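Local coordinates for protein KLLA0A11308p (Kluyveromyces lactis, PDB 6AM0) that probably binds mRNA as a longer EDC3-family protein, of which this chain is the amino-terminal Sm-like (Lsm) domain, at residues Lys17-Thr22 against Thr34-Gln39; Gln8-Leu13 against Lys58-Pro63; Lys29-Thr34 against Phe47-Asp52. All blocks are in the same frame, centred on the assembly; numbering follows the deposited sequence.

Contact 1: residues Lys17-Thr22 against Thr34-Gln39; sequences KRITGT and TDAVFQ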
# COMPACT_ATOMS: atom_id res chain seq x y z
N LYS D 17 1.42 -12.26 16.04
CA LYS D 17 2.78 -11.92 16.44
C LYS D 17 3.62 -11.57 15.21
O LYS D 17 3.54 -12.24 14.18
CB LYS D 17 3.38 -13.09 17.22
CG LYS D 17 2.41 -13.63 18.26
CD LYS D 17 1.92 -12.49 19.15
CE LYS D 17 0.92 -12.98 20.16
NZ LYS D 17 1.62 -13.95 21.03
N ARG D 18 4.46 -10.53 15.33
CA ARG D 18 5.18 -9.94 14.21
C ARG D 18 6.69 -10.00 14.43
O ARG D 18 7.18 -9.69 15.52
CB ARG D 18 4.76 -8.47 14.04
CG ARG D 18 3.25 -8.37 13.97
CD ARG D 18 2.63 -6.98 13.83
NE ARG D 18 1.18 -7.13 13.79
CZ ARG D 18 0.32 -6.17 13.47
NH1 ARG D 18 -0.98 -6.43 13.46
NH2 ARG D 18 0.77 -4.98 13.16
N ILE D 19 7.41 -10.41 13.39
CA ILE D 19 8.87 -10.48 13.41
C ILE D 19 9.37 -9.48 12.38
O ILE D 19 8.84 -9.41 11.27
CB ILE D 19 9.40 -11.90 13.09
CG1 ILE D 19 8.78 -12.95 14.01
CG2 ILE D 19 10.92 -11.92 13.18
CD1 ILE D 19 8.65 -12.53 15.46
N THR D 20 10.38 -8.70 12.75
CA THR D 20 10.96 -7.71 11.86
C THR D 20 12.43 -8.02 11.65
O THR D 20 13.15 -8.32 12.61
CB THR D 20 10.81 -6.29 12.43
OG1 THR D 20 9.45 -6.06 12.84
CG2 THR D 20 11.20 -5.25 11.39
N GLY D 21 12.89 -7.93 10.40
CA GLY D 21 14.29 -8.21 10.13
C GLY D 21 14.66 -7.87 8.71
O GLY D 21 13.82 -7.48 7.89
N THR D 22 15.96 -8.02 8.42
CA THR D 22 16.49 -7.73 7.09
C THR D 22 16.58 -9.01 6.28
O THR D 22 17.05 -10.04 6.78
CB THR D 22 17.85 -7.04 7.18
OG1 THR D 22 18.81 -7.94 7.76
CG2 THR D 22 17.76 -5.80 8.05
N THR D 34 18.08 -11.39 9.06
CA THR D 34 19.13 -11.03 9.99
C THR D 34 18.65 -9.91 10.91
O THR D 34 17.79 -9.11 10.54
CB THR D 34 20.42 -10.61 9.27
OG1 THR D 34 20.13 -9.57 8.33
CG2 THR D 34 21.05 -11.79 8.55
N ASP D 35 19.22 -9.91 12.12
CA ASP D 35 18.90 -8.99 13.22
C ASP D 35 17.39 -8.88 13.45
O ASP D 35 16.82 -7.80 13.61
CB ASP D 35 19.56 -7.61 13.02
CG ASP D 35 19.11 -6.87 11.77
OD1 ASP D 35 17.89 -6.68 11.55
OD2 ASP D 35 19.99 -6.48 10.98
N ALA D 36 16.73 -10.04 13.50
CA ALA D 36 15.29 -10.10 13.70
C ALA D 36 14.91 -9.66 15.11
O ALA D 36 15.40 -10.23 16.09
CB ALA D 36 14.77 -11.50 13.42
N VAL D 37 14.05 -8.65 15.21
CA VAL D 37 13.45 -8.23 16.48
C VAL D 37 12.05 -8.81 16.57
O VAL D 37 11.32 -8.87 15.57
CB VAL D 37 13.44 -6.69 16.61
CG1 VAL D 37 12.52 -6.04 15.59
CG2 VAL D 37 13.05 -6.28 18.03
N PHE D 38 11.66 -9.24 17.76
CA PHE D 38 10.37 -9.90 17.99
C PHE D 38 9.45 -8.97 18.76
O PHE D 38 9.88 -8.28 19.69
CB PHE D 38 10.55 -11.22 18.74
CG PHE D 38 11.44 -12.21 18.04
CD1 PHE D 38 11.69 -12.10 16.68
CD2 PHE D 38 12.01 -13.26 18.73
CE1 PHE D 38 12.51 -13.01 16.04
CE2 PHE D 38 12.83 -14.17 18.08
CZ PHE D 38 13.08 -14.04 16.74
N GLN D 39 8.17 -8.95 18.36
CA GLN D 39 7.18 -8.10 19.02
C GLN D 39 7.10 -8.39 20.51
O GLN D 39 7.08 -7.46 21.34
CB GLN D 39 5.81 -8.28 18.37
CG GLN D 39 4.75 -7.31 18.89
CD GLN D 39 3.53 -7.22 17.99
OE1 GLN D 39 3.36 -8.04 17.09
NE2 GLN D 39 2.68 -6.23 18.23
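Strands 18-22 and 36-38 run antiparallel, their axes 4.5 Å apart at closest approach and their directions 162° apart. Thr20 and Val37 form a hydrogen-bonded pair: Thr20 N reaches Val37 O at 3.0 Å with an almost straight N-H...O angle of 173°, and Val37 N returns to Thr20 O. Past this pair the register slips by one residue, a beta bulge that sets Gly21 against Asp35 and Ala36, after which Thr22 N regains Thr34 O at 3.0 Å. A side chain at Gly21 would point into the opposing strand, so the bare CA suits the bulge.

On one face Ile19 lies alongside Phe38, Ile19 CG1 and Phe38 CG each beside the backbone N and Ile19 CG2 anti to it. Ile19 CD1 approaches Phe38 CD1 to 3.3 Å and the CG2 branch meets CE1, obliquely to the ring. Ile19 also leans on Ile11 of strand 8-12. On the other face Thr20 CB meets Val37 CG1 at 3.6 Å, the two side chains pointing the same way.

At the Arg18 end Gln39 N bonds Arg18 O at 3.1 Å, nearly along the C=O axis. The extended Gln39 side chain runs alongside Arg18, so its OE1 takes a weak bond from Arg18 N (3.2 Å) and sits beside Arg18 CG. The Arg18 guanidinium continues to a cation-pi contact with Tyr55 of the second copy of this protein. A central strand paired through a bulge with a partner that turns a corner at Thr34 and Asp35 is the bent antiparallel sheet of the Sm fold.

Contact 2: residues Gln8-Leu13 against Lys58-Pro63; sequences QIEIEL and KVLKLP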
# COMPACT_ATOMS: atom_id res chain seq x y z
N GLN D 8 13.77 -4.25 4.13
CA GLN D 8 13.29 -4.34 5.50
C GLN D 8 11.93 -5.02 5.51
O GLN D 8 11.00 -4.57 4.84
CB GLN D 8 13.21 -2.94 6.11
CG GLN D 8 12.95 -2.86 7.61
CD GLN D 8 13.96 -3.64 8.44
OE1 GLN D 8 15.03 -4.00 7.97
NE2 GLN D 8 13.62 -3.87 9.70
N ILE D 9 11.80 -6.10 6.28
CA ILE D 9 10.65 -7.00 6.18
C ILE D 9 10.01 -7.17 7.55
O ILE D 9 10.71 -7.21 8.57
CB ILE D 9 11.06 -8.37 5.59
CG1 ILE D 9 11.75 -8.19 4.24
CG2 ILE D 9 9.86 -9.30 5.45
CD1 ILE D 9 10.93 -7.44 3.22
N GLU D 10 8.68 -7.28 7.57
CA GLU D 10 7.91 -7.58 8.77
C GLU D 10 6.88 -8.64 8.43
O GLU D 10 6.12 -8.50 7.46
CB GLU D 10 7.23 -6.32 9.31
CG GLU D 10 6.83 -6.39 10.78
CD GLU D 10 6.55 -5.02 11.37
OE1 GLU D 10 6.73 -4.01 10.65
OE2 GLU D 10 6.17 -4.95 12.55
N ILE D 11 6.85 -9.72 9.22
CA ILE D 11 6.03 -10.90 8.96
C ILE D 11 5.18 -11.17 10.20
O ILE D 11 5.46 -10.67 11.29
CB ILE D 11 6.89 -12.13 8.58
CG1 ILE D 11 7.85 -12.52 9.71
CG2 ILE D 11 7.67 -11.87 7.31
CD1 ILE D 11 7.38 -13.68 10.57
N GLU D 12 4.14 -11.98 10.01
CA GLU D 12 3.19 -12.25 11.08
C GLU D 12 2.96 -13.75 11.19
O GLU D 12 3.00 -14.46 10.19
CB GLU D 12 1.84 -11.57 10.83
CG GLU D 12 1.91 -10.07 10.66
CD GLU D 12 0.53 -9.45 10.61
OE1 GLU D 12 -0.47 -10.20 10.73
OE2 GLU D 12 0.46 -8.20 10.57
N LEU D 13 2.72 -14.22 12.42
CA LEU D 13 2.45 -15.63 12.69
C LEU D 13 0.96 -15.80 13.02
O LEU D 13 0.13 -14.92 12.73
CB LEU D 13 3.38 -16.11 13.80
CG LEU D 13 4.89 -15.90 13.55
CD1 LEU D 13 5.70 -16.64 14.60
CD2 LEU D 13 5.31 -16.31 12.15
N LYS D 58 4.66 -8.03 5.02
CA LYS D 58 4.64 -6.69 4.44
C LYS D 58 6.03 -6.09 4.60
O LYS D 58 6.81 -6.49 5.47
CB LYS D 58 3.53 -5.84 5.07
CG LYS D 58 2.96 -4.77 4.14
CD LYS D 58 2.46 -3.54 4.87
CE LYS D 58 2.13 -2.42 3.89
NZ LYS D 58 1.49 -1.26 4.57
N VAL D 59 6.35 -5.11 3.75
CA VAL D 59 7.70 -4.56 3.61
C VAL D 59 7.70 -3.10 4.04
O VAL D 59 6.76 -2.35 3.74
CB VAL D 59 8.22 -4.72 2.17
CG1 VAL D 59 7.29 -4.05 1.19
CG2 VAL D 59 9.61 -4.14 2.03
N LEU D 60 8.75 -2.70 4.76
CA LEU D 60 8.85 -1.37 5.34
C LEU D 60 9.86 -0.47 4.63
O LEU D 60 9.50 0.63 4.19
CB LEU D 60 9.22 -1.48 6.82
CG LEU D 60 8.46 -2.46 7.71
CD1 LEU D 60 9.07 -2.47 9.10
CD2 LEU D 60 6.98 -2.10 7.77
N LYS D 61 11.12 -0.88 4.54
CA LYS D 61 12.16 -0.02 4.00
C LYS D 61 12.87 -0.71 2.83
O LYS D 61 12.84 -1.93 2.68
CB LYS D 61 13.20 0.36 5.07
CG LYS D 61 12.62 0.82 6.40
CD LYS D 61 12.64 2.33 6.53
CE LYS D 61 12.48 2.76 7.98
NZ LYS D 61 11.21 2.27 8.59
N LEU D 62 13.50 0.12 2.01
CA LEU D 62 14.39 -0.31 0.94
C LEU D 62 15.80 -0.47 1.49
O LEU D 62 16.11 0.00 2.58
CB LEU D 62 14.34 0.71 -0.20
CG LEU D 62 13.33 0.48 -1.32
CD1 LEU D 62 11.94 0.23 -0.79
CD2 LEU D 62 13.33 1.66 -2.28
N PRO D 63 16.69 -1.14 0.76
CA PRO D 63 18.07 -1.26 1.23
C PRO D 63 18.78 0.07 1.15
O PRO D 63 18.52 0.85 0.22
CB PRO D 63 18.68 -2.28 0.26
CG PRO D 63 17.83 -2.19 -0.96
CD PRO D 63 16.45 -1.96 -0.44
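This is a backbone-led antiparallel pairing of the first and last strands of the domain, brought together across 44 intervening residues. The touching parts run 153° apart. At the regular end Glu10 and Lys58 make a hydrogen-bonded pair: Lys58 N meets Glu10 O at 2.9 Å with an N-H...O angle of 174°, and Glu10 N meets Lys58 O at 2.9 Å, both nearly along the C=O axes. Farther on, Gln8 bonds two successive residues, its O accepting Leu60 N at 2.9 Å and its N donating to Lys61 O at 2.9 Å. In the latter bond the donor stands 38° out of the carbonyl plane, so it is less well aligned than those of the Glu10-Lys58 pair.

Joining the terminal strands in this way curls the Sm sheet toward a barrel. Ile9 and Val59 lie on one buried face, where the end of Ile9 crosses obliquely so that CD1 touches Val59 CG2 at 3.7 Å; Ile9 also packs on Leu57, and the chain of another protein covers both residues as well.

Glu10 and Lys58 point to the opposite face. Beyond them Leu60, its CG beside the backbone N, crosses the extended Glu10 side chain and brings CD1 within 3.2 Å and CD2 within 3.5 Å of Glu10 OE1, methyls against a carboxylate oxygen, while its CB lies beside Gln8 CG. An alanine here would remove CG and both methyls and would probably leave Glu10 OE1 without this apolar cover. Gln8 and Lys61 run side by side, CB to CB at 3.5 Å. Leu60 O bonds a basic side chain of another protein, and Glu10 packs on Tyr55 of the second copy of this protein.

Contact 3: residues Lys29-Thr34 against Phe47-Asp52; sequences KSLTLT and FKIKAD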
# COMPACT_ATOMS: atom_id res chain seq x y z
N LYS D 29 10.35 -21.95 -0.48
CA LYS D 29 10.01 -22.73 0.71
C LYS D 29 10.45 -22.09 2.02
O LYS D 29 9.81 -22.33 3.05
CB LYS D 29 10.62 -24.14 0.60
CG LYS D 29 10.32 -25.05 1.79
CD LYS D 29 10.61 -26.50 1.47
CE LYS D 29 10.15 -27.40 2.61
NZ LYS D 29 10.23 -28.85 2.26
N SER D 30 11.49 -21.26 2.01
CA SER D 30 12.05 -20.75 3.25
C SER D 30 12.44 -19.29 3.08
O SER D 30 12.69 -18.81 1.97
CB SER D 30 13.26 -21.57 3.72
OG SER D 30 13.95 -20.93 4.78
N LEU D 31 12.50 -18.59 4.21
CA LEU D 31 12.84 -17.17 4.28
C LEU D 31 13.82 -16.96 5.43
O LEU D 31 13.58 -17.42 6.55
CB LEU D 31 11.58 -16.33 4.49
CG LEU D 31 11.72 -14.92 5.09
CD1 LEU D 31 12.30 -13.94 4.09
CD2 LEU D 31 10.37 -14.44 5.60
N THR D 32 14.92 -16.26 5.15
CA THR D 32 15.96 -16.00 6.14
C THR D 32 16.09 -14.50 6.38
O THR D 32 16.08 -13.71 5.44
CB THR D 32 17.31 -16.56 5.68
OG1 THR D 32 17.19 -17.97 5.43
CG2 THR D 32 18.38 -16.34 6.75
N LEU D 33 16.20 -14.13 7.66
CA LEU D 33 16.34 -12.75 8.10
C LEU D 33 17.57 -12.61 8.98
O LEU D 33 18.04 -13.58 9.58
CB LEU D 33 15.10 -12.28 8.88
CG LEU D 33 13.74 -12.32 8.19
CD1 LEU D 33 12.63 -12.14 9.21
CD2 LEU D 33 13.67 -11.25 7.11
N THR D 34 18.08 -11.39 9.06
CA THR D 34 19.13 -11.03 9.99
C THR D 34 18.65 -9.91 10.91
O THR D 34 17.79 -9.11 10.54
CB THR D 34 20.42 -10.61 9.27
OG1 THR D 34 20.13 -9.57 8.33
CG2 THR D 34 21.05 -11.79 8.55
N PHE D 47 17.62 -15.57 11.60
CA PHE D 47 16.32 -16.19 11.83
C PHE D 47 15.83 -16.86 10.55
O PHE D 47 15.66 -16.18 9.53
CB PHE D 47 15.31 -15.15 12.31
CG PHE D 47 13.91 -15.67 12.47
CD1 PHE D 47 13.58 -16.50 13.52
CD2 PHE D 47 12.92 -15.30 11.57
CE1 PHE D 47 12.29 -16.97 13.66
CE2 PHE D 47 11.63 -15.77 11.71
CZ PHE D 47 11.32 -16.61 12.76
N LYS D 48 15.59 -18.16 10.61
CA LYS D 48 15.14 -18.94 9.45
C LYS D 48 13.72 -19.44 9.71
O LYS D 48 13.45 -20.06 10.74
CB LYS D 48 16.09 -20.10 9.17
CG LYS D 48 17.49 -19.64 8.75
CD LYS D 48 18.29 -20.74 8.05
CE LYS D 48 19.06 -21.60 9.03
NZ LYS D 48 19.91 -22.61 8.33
N ILE D 49 12.83 -19.20 8.74
CA ILE D 49 11.40 -19.48 8.89
C ILE D 49 10.89 -20.12 7.60
O ILE D 49 11.42 -19.89 6.51
CB ILE D 49 10.61 -18.18 9.21
CG1 ILE D 49 9.13 -18.47 9.45
CG2 ILE D 49 10.77 -17.17 8.09
CD1 ILE D 49 8.84 -19.32 10.66
N LYS D 50 9.85 -20.94 7.74
CA LYS D 50 9.27 -21.64 6.60
C LYS D 50 7.97 -20.97 6.19
O LYS D 50 7.21 -20.48 7.03
CB LYS D 50 9.01 -23.11 6.95
CG LYS D 50 10.01 -23.68 7.93
CD LYS D 50 9.65 -25.11 8.34
CE LYS D 50 9.95 -26.09 7.22
NZ LYS D 50 11.36 -26.01 6.76
N ALA D 51 7.71 -20.96 4.88
CA ALA D 51 6.50 -20.34 4.35
C ALA D 51 5.22 -20.97 4.89
O ALA D 51 4.15 -20.36 4.79
CB ALA D 51 6.51 -20.41 2.82
N ASP D 52 5.31 -22.16 5.48
CA ASP D 52 4.12 -22.81 6.02
C ASP D 52 3.55 -22.02 7.19
O ASP D 52 2.32 -21.95 7.36
CB ASP D 52 4.46 -24.23 6.47
CG ASP D 52 5.23 -25.00 5.41
OD1 ASP D 52 5.58 -24.40 4.38
OD2 ASP D 52 5.48 -26.21 5.63
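Strands 30-33 and 47-50 pair antiparallel, 160° apart with their axes 4.7 Å from each other at closest, as the third and fourth strands of the Sm fold do; strand 30-33 is the part of the bent third strand that precedes the corner at Thr34. Two hydrogen-bonded pairs set the register: Leu31 N lies 2.9 Å from Ile49 O and Leu33 N 2.8 Å from Phe47 O, and each is matched by a bond in the reverse direction.

The close packing is on the face of Leu31, Leu33, Phe47 and Ile49. Leu31 and Ile49 lie side by side, and the CG2 branch of Ile49, placed between its own backbone N and carbonyl carbon, rests against Leu31 CB, CG and CD2, the last at 3.7 Å. Next to them Phe47, with CG anti to the backbone N, offers the edge of its ring to Leu33: CD1 of the leucine lies near the ring plane, 4.0 Å from Phe47 CD2. Leu54 covers both Leu31 and Ile49, and Leu31 also touches Leu23 of strand 18-26.

The reverse face is polar and more loosely joined. Thr32 OG1 sits 3.7 Å from Lys48 CG, touching only the aliphatic base of a chain whose bend at chi3 carries the amine off. A bound peptide lies along this face, its backbone hydrogen-bonded to Ser30 OG and packed on Lys48. At the exposed end Lys29 NZ and Lys50 NZ are 5.4 Å apart, like charges that would probably repel each other mildly. Beyond the last strand pair, Ala51 N reaches Lys29 O at 3.1 Å with an angle of 176° at the hydrogen, though it approaches 40° above the carbonyl plane.

All three contacts are antiparallel pairings in one curled sheet, each with a buried and an exposed part: Ile19, Gly21 and Ala36 against Val37 and Gln39 in contact 1, Ile9 and Val59 against Lys58 and Lys61 in contact 2, Leu31 and Leu33 against Lys29, Lys48 and Lys50 in contact 3. Neighbouring strands 8-12 and 18-26 join contacts 1 and 2; contacts 1 and 3 share Thr34. Apolar packing links them: Ala36 CB on Phe47 CB, Ile11 CG2 on Leu31 CD2, Ile9 CB on Leu33 CD2. Contact 3 offers serine and lysine to a peptide, contacts 1 and 2 both reach the second copy, and contact 2 meets another protein most broadly.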